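Local coordinates for protein VP2 (Primate bocaparvovirus 1, PDB 7L0Y) that assembles with its size variants, 60 copies in all, into the T=1 icosahedral capsid, about 26 nm in diameter, of human bocavirus 1, at residues G18-G23 / T449-C454; W71-F76 / P143-P148. All coordinates share one frame; numbering follows the deposited sequence.

Contact 1. Residues G18-G23 / T449-C454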
loop_
_atom_site.group_PDB
_atom_site.type_symbol
_atom_site.label_atom_id
_atom_site.label_comp_id
_atom_site.label_asym_id
_atom_site.label_seq_id
_atom_site.Cartn_x
_atom_site.Cartn_y
_atom_site.Cartn_z
ATOM N N GLY A 18 59.624 -7.783 -65.858
ATOM C CA GLY A 18 59.167 -6.442 -66.130
ATOM C C GLY A 18 58.905 -6.268 -67.609
ATOM O O GLY A 18 59.257 -7.116 -68.428
ATOM N N GLY A 19 58.258 -5.156 -67.934
ATOM C CA GLY A 19 57.979 -4.804 -69.303
ATOM C C GLY A 19 58.860 -3.661 -69.761
ATOM O O GLY A 19 59.643 -3.099 -68.995
ATOM N N TRP A 20 58.715 -3.318 -71.027
ATOM C CA TRP A 20 59.419 -2.177 -71.578
ATOM C C TRP A 20 58.657 -0.907 -71.238
ATOM O O TRP A 20 57.441 -0.844 -71.398
ATOM C CB TRP A 20 59.516 -2.334 -73.084
ATOM C CG TRP A 20 60.336 -1.358 -73.745
ATOM C CD1 TRP A 20 59.937 -0.186 -74.274
ATOM C CD2 TRP A 20 61.710 -1.498 -74.062
ATOM N NE1 TRP A 20 60.990 0.450 -74.856
ATOM C CE2 TRP A 20 62.095 -0.345 -74.745
ATOM C CE3 TRP A 20 62.658 -2.490 -73.822
ATOM C CZ2 TRP A 20 63.386 -0.146 -75.190
ATOM C CZ3 TRP A 20 63.939 -2.292 -74.262
ATOM C CH2 TRP A 20 64.295 -1.131 -74.938
ATOM N N VAL A 21 59.360 0.104 -70.754
ATOM C CA VAL A 21 58.757 1.412 -70.546
ATOM C C VAL A 21 59.429 2.392 -71.487
ATOM O O VAL A 21 60.607 2.245 -71.821
ATOM C CB VAL A 21 58.847 1.912 -69.087
ATOM C CG1 VAL A 21 58.145 0.957 -68.159
ATOM C CG2 VAL A 21 60.288 2.166 -68.666
ATOM N N GLY A 22 58.671 3.379 -71.924
ATOM C CA GLY A 22 59.204 4.369 -72.831
ATOM C C GLY A 22 58.251 5.525 -72.946
ATOM O O GLY A 22 57.070 5.422 -72.612
ATOM N N GLY A 23 58.788 6.641 -73.413
ATOM C CA GLY A 23 57.994 7.813 -73.691
ATOM C C GLY A 23 57.866 8.741 -72.507
ATOM O O GLY A 23 58.089 8.385 -71.352
ATOM N N THR A 449 73.066 -10.134 -70.419
ATOM C CA THR A 449 72.253 -9.094 -71.016
ATOM C C THR A 449 71.013 -8.921 -70.161
ATOM O O THR A 449 70.560 -9.865 -69.517
ATOM C CB THR A 449 71.851 -9.421 -72.463
ATOM O OG1 THR A 449 71.105 -10.641 -72.504
ATOM C CG2 THR A 449 73.065 -9.559 -73.330
ATOM N N GLY A 450 70.479 -7.714 -70.147
ATOM C CA GLY A 450 69.251 -7.462 -69.440
ATOM C C GLY A 450 68.676 -6.143 -69.874
ATOM O O GLY A 450 69.193 -5.487 -70.774
ATOM N N GLN A 451 67.601 -5.751 -69.211
ATOM C CA GLN A 451 66.954 -4.477 -69.469
ATOM C C GLN A 451 67.123 -3.583 -68.253
ATOM O O GLN A 451 66.916 -4.023 -67.124
ATOM C CB GLN A 451 65.472 -4.668 -69.805
ATOM C CG GLN A 451 65.248 -5.503 -71.048
ATOM C CD GLN A 451 63.790 -5.650 -71.442
ATOM O OE1 GLN A 451 62.885 -5.393 -70.658
ATOM N NE2 GLN A 451 63.561 -6.102 -72.665
ATOM N N VAL A 452 67.544 -2.348 -68.487
ATOM C CA VAL A 452 67.468 -1.280 -67.500
ATOM C C VAL A 452 66.388 -0.314 -67.933
ATOM O O VAL A 452 66.339 0.089 -69.095
ATOM C CB VAL A 452 68.806 -0.544 -67.316
ATOM C CG1 VAL A 452 69.693 -1.349 -66.478
ATOM C CG2 VAL A 452 69.468 -0.330 -68.656
ATOM N N SER A 453 65.528 0.050 -67.001
ATOM C CA SER A 453 64.565 1.111 -67.205
ATOM C C SER A 453 64.860 2.221 -66.213
ATOM O O SER A 453 64.988 1.969 -65.014
ATOM C CB SER A 453 63.136 0.603 -67.048
ATOM O OG SER A 453 62.882 0.180 -65.728
ATOM N N CYS A 454 64.998 3.436 -66.721
ATOM C CA CYS A 454 65.134 4.633 -65.909
ATOM C C CYS A 454 63.846 5.426 -66.033
ATOM O O CYS A 454 63.287 5.537 -67.124
ATOM C CB CYS A 454 66.331 5.468 -66.362
ATOM S SG CYS A 454 66.666 6.939 -65.382
#
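V21 and S453 bring the two backbones closest, their CA atoms 6.7 Å apart, too far for main-chain hydrogen bonds, so the irregular G18-G23 chain lies over strand 446-462 without joining it as a partner. The strand belongs to the jelly-roll barrel of the parvovirus capsid protein and pairs with strands 30-42 and 95-118. Its Q451 and S453 point toward the glycine-rich N-terminal segment, whereas V452 faces the barrel core. With CG1 of V21 anti to the carbonyl carbon (chi1 -60°), CG2 is left between the backbone N and the carbonyl carbon and packs on CB of S453 at 3.6 Å. The indole of W20 meets the carboxamide of Q451 at its benzene edge: NE2 lies close to the ring plane, 3.9 Å from CE3, and the two planes stand 83° apart. The other end of the ring is fixed across the subunit boundary, where NE1 hydrogen-bonds to the carbonyl O of E203 of a neighbouring subunit and H207 of that subunit stacks on the indole. N109, on strand 95-118, links the two segments indirectly, its ND2 hydrogen-bonding both to OE1 of Q451 and to the carbonyl O of G18.

Contact 2. Residues W71-F76 / P143-P148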
loop_
_atom_site.group_PDB
_atom_site.type_symbol
_atom_site.label_atom_id
_atom_site.label_comp_id
_atom_site.label_asym_id
_atom_site.label_seq_id
_atom_site.Cartn_x
_atom_site.Cartn_y
_atom_site.Cartn_z
ATOM N N TRP A 71 84.560 -4.977 -62.290
ATOM C CA TRP A 71 83.226 -4.404 -62.321
ATOM C C TRP A 71 82.980 -3.524 -63.546
ATOM O O TRP A 71 83.895 -2.972 -64.154
ATOM C CB TRP A 71 83.002 -3.585 -61.063
ATOM C CG TRP A 71 82.916 -4.408 -59.847
ATOM C CD1 TRP A 71 83.945 -4.828 -59.074
ATOM C CD2 TRP A 71 81.729 -4.877 -59.229
ATOM N NE1 TRP A 71 83.477 -5.558 -58.026
ATOM C CE2 TRP A 71 82.113 -5.594 -58.089
ATOM C CE3 TRP A 71 80.376 -4.764 -59.528
ATOM C CZ2 TRP A 71 81.196 -6.195 -57.251
ATOM C CZ3 TRP A 71 79.472 -5.366 -58.702
ATOM C CH2 TRP A 71 79.881 -6.077 -57.581
ATOM N N THR A 72 81.703 -3.393 -63.885
ATOM C CA THR A 72 81.202 -2.412 -64.833
ATOM C C THR A 72 80.104 -1.617 -64.148
ATOM O O THR A 72 79.632 -1.979 -63.073
ATOM C CB THR A 72 80.651 -3.048 -66.117
ATOM O OG1 THR A 72 79.624 -3.989 -65.794
ATOM C CG2 THR A 72 81.730 -3.742 -66.893
ATOM N N TYR A 73 79.708 -0.514 -64.765
ATOM C CA TYR A 73 78.782 0.395 -64.114
ATOM C C TYR A 73 77.844 1.020 -65.132
ATOM O O TYR A 73 78.130 1.072 -66.326
ATOM C CB TYR A 73 79.538 1.484 -63.348
ATOM C CG TYR A 73 80.361 2.371 -64.234
ATOM C CD1 TYR A 73 79.855 3.569 -64.707
ATOM C CD2 TYR A 73 81.632 1.999 -64.624
ATOM C CE1 TYR A 73 80.591 4.366 -65.516
ATOM C CE2 TYR A 73 82.375 2.792 -65.438
ATOM C CZ TYR A 73 81.854 3.974 -65.883
ATOM O OH TYR A 73 82.603 4.778 -66.700
ATOM N N PHE A 74 76.712 1.493 -64.627
ATOM C CA PHE A 74 75.737 2.255 -65.387
ATOM C C PHE A 74 75.997 3.743 -65.224
ATOM O O PHE A 74 76.192 4.230 -64.109
ATOM C CB PHE A 74 74.314 1.932 -64.933
ATOM C CG PHE A 74 73.885 0.541 -65.239
ATOM C CD1 PHE A 74 73.324 0.235 -66.453
ATOM C CD2 PHE A 74 74.045 -0.467 -64.317
ATOM C CE1 PHE A 74 72.951 -1.048 -66.754
ATOM C CE2 PHE A 74 73.654 -1.750 -64.611
ATOM C CZ PHE A 74 73.103 -2.039 -65.829
ATOM N N ASN A 75 76.000 4.461 -66.340
ATOM C CA ASN A 75 76.141 5.911 -66.346
ATOM C C ASN A 75 74.919 6.531 -67.004
ATOM O O ASN A 75 74.729 6.409 -68.217
ATOM C CB ASN A 75 77.413 6.331 -67.066
ATOM C CG ASN A 75 77.661 7.804 -66.967
ATOM O OD1 ASN A 75 77.235 8.451 -66.019
ATOM N ND2 ASN A 75 78.354 8.351 -67.946
ATOM N N PHE A 76 74.097 7.201 -66.208
ATOM C CA PHE A 76 72.898 7.865 -66.695
ATOM C C PHE A 76 73.076 9.355 -66.920
ATOM O O PHE A 76 72.094 10.039 -67.202
ATOM C CB PHE A 76 71.741 7.619 -65.738
ATOM C CG PHE A 76 71.337 6.197 -65.668
ATOM C CD1 PHE A 76 70.454 5.677 -66.586
ATOM C CD2 PHE A 76 71.876 5.363 -64.715
ATOM C CE1 PHE A 76 70.094 4.362 -66.529
ATOM C CE2 PHE A 76 71.522 4.053 -64.661
ATOM C CZ PHE A 76 70.631 3.549 -65.565
ATOM N N PRO A 143 85.378 5.428 -55.026
ATOM C CA PRO A 143 85.665 6.417 -56.069
ATOM C C PRO A 143 84.562 6.451 -57.107
ATOM O O PRO A 143 83.988 5.422 -57.460
ATOM C CB PRO A 143 86.979 5.920 -56.666
ATOM C CG PRO A 143 87.607 5.167 -55.575
ATOM C CD PRO A 143 86.520 4.529 -54.802
ATOM N N ASN A 144 84.250 7.651 -57.581
ATOM C CA ASN A 144 83.193 7.793 -58.568
ATOM C C ASN A 144 83.537 7.016 -59.827
ATOM O O ASN A 144 84.680 7.020 -60.286
ATOM C CB ASN A 144 82.964 9.258 -58.910
ATOM C CG ASN A 144 84.198 9.918 -59.452
ATOM O OD1 ASN A 144 85.310 9.483 -59.177
ATOM N ND2 ASN A 144 84.011 10.936 -60.273
ATOM N N ALA A 145 82.539 6.341 -60.382
ATOM C CA ALA A 145 82.769 5.561 -61.585
ATOM C C ALA A 145 82.806 6.444 -62.811
ATOM O O ALA A 145 83.603 6.214 -63.723
ATOM C CB ALA A 145 81.688 4.498 -61.736
ATOM N N SER A 146 81.968 7.466 -62.839
ATOM C CA SER A 146 81.747 8.246 -64.032
ATOM C C SER A 146 82.242 9.664 -63.820
ATOM O O SER A 146 82.286 10.176 -62.702
ATOM C CB SER A 146 80.273 8.257 -64.414
ATOM O OG SER A 146 80.063 9.088 -65.532
ATOM N N HIS A 147 82.619 10.281 -64.923
ATOM C CA HIS A 147 83.038 11.662 -64.988
ATOM C C HIS A 147 82.263 12.320 -66.113
ATOM O O HIS A 147 81.952 11.669 -67.110
ATOM C CB HIS A 147 84.549 11.745 -65.230
ATOM C CG HIS A 147 85.112 13.120 -65.106
ATOM N ND1 HIS A 147 85.221 13.979 -66.176
ATOM C CD2 HIS A 147 85.569 13.799 -64.030
ATOM C CE1 HIS A 147 85.743 15.120 -65.770
ATOM N NE2 HIS A 147 85.962 15.038 -64.471
ATOM N N PRO A 148 81.883 13.583 -65.960
ATOM C CA PRO A 148 81.108 14.239 -67.014
ATOM C C PRO A 148 81.818 14.188 -68.356
ATOM O O PRO A 148 83.046 14.169 -68.434
ATOM C CB PRO A 148 80.969 15.672 -66.503
ATOM C CG PRO A 148 81.017 15.527 -65.033
ATOM C CD PRO A 148 81.982 14.420 -64.753
#
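Y73 turns one face of its ring to A145, with their CA atoms 7.0 Å apart, where strand 71-74 of the jelly-roll barrel meets the long loop between strands 132-137 and 161-169. Along the tyrosine, CB starts 4.0 Å from CB of A145. CG comes nearer, 3.5 Å from the same methyl, and CD1 and CD2 both lie within van der Waals range of that methyl. The methyl therefore sits over one ring face, 3.6 Å from the centroid and 16° off the ring normal, as a CH-pi contact. CE1 and CE2 lie between the methyl and the carbonyl O of A145, with CB of S146 obliquely beside CE1; at CZ the carbonyl O is the closer partner, 3.6 Å away. At the tip, OH lies near that same O and hydrogen-bonds to OD2 of D152, farther along the same loop. This path depends on chi1 of 63°, which places CG between the backbone N and the carbonyl carbon of Y73. Two residues on, N75 points toward the loop as well, and its OD1 lies 2.9 Å from OG of S146. T424 of strand 424-429 packs against both Y73 and A145, while V244 of another subunit also packs on Y73. The chemistry is thus graded along the tyrosine, from apolar face to polar tip, so the loop is held to the 71-76 segment by packing on the ring, by the Y73-D152 hydrogen bond and by backbone hydrogen bonding of N75 with M154.

Overall arrangement
Both contacts are buried in the assembled capsid, but they flank the jelly roll differently. The centre of contact 2 lies about 11 Å from the centre of the chain, that of contact 1 about 23 Å, and the two centres are about 19 Å apart. Between them runs the barrel interior, where V452 and C454 of strand 446-462 pack on F74 and F76: the strand thus offers one face to the 18-23 chain and the other to the 71-76 segment. Contact 1 is sparse, an aliphatic touch and an amide at an indole edge; contact 2 centres on a methyl over an aromatic face. Other subunits touch both, but contact 1 uses them for hydrogen bonds and ring stacking of W20, whereas at contact 2 they mainly add packing.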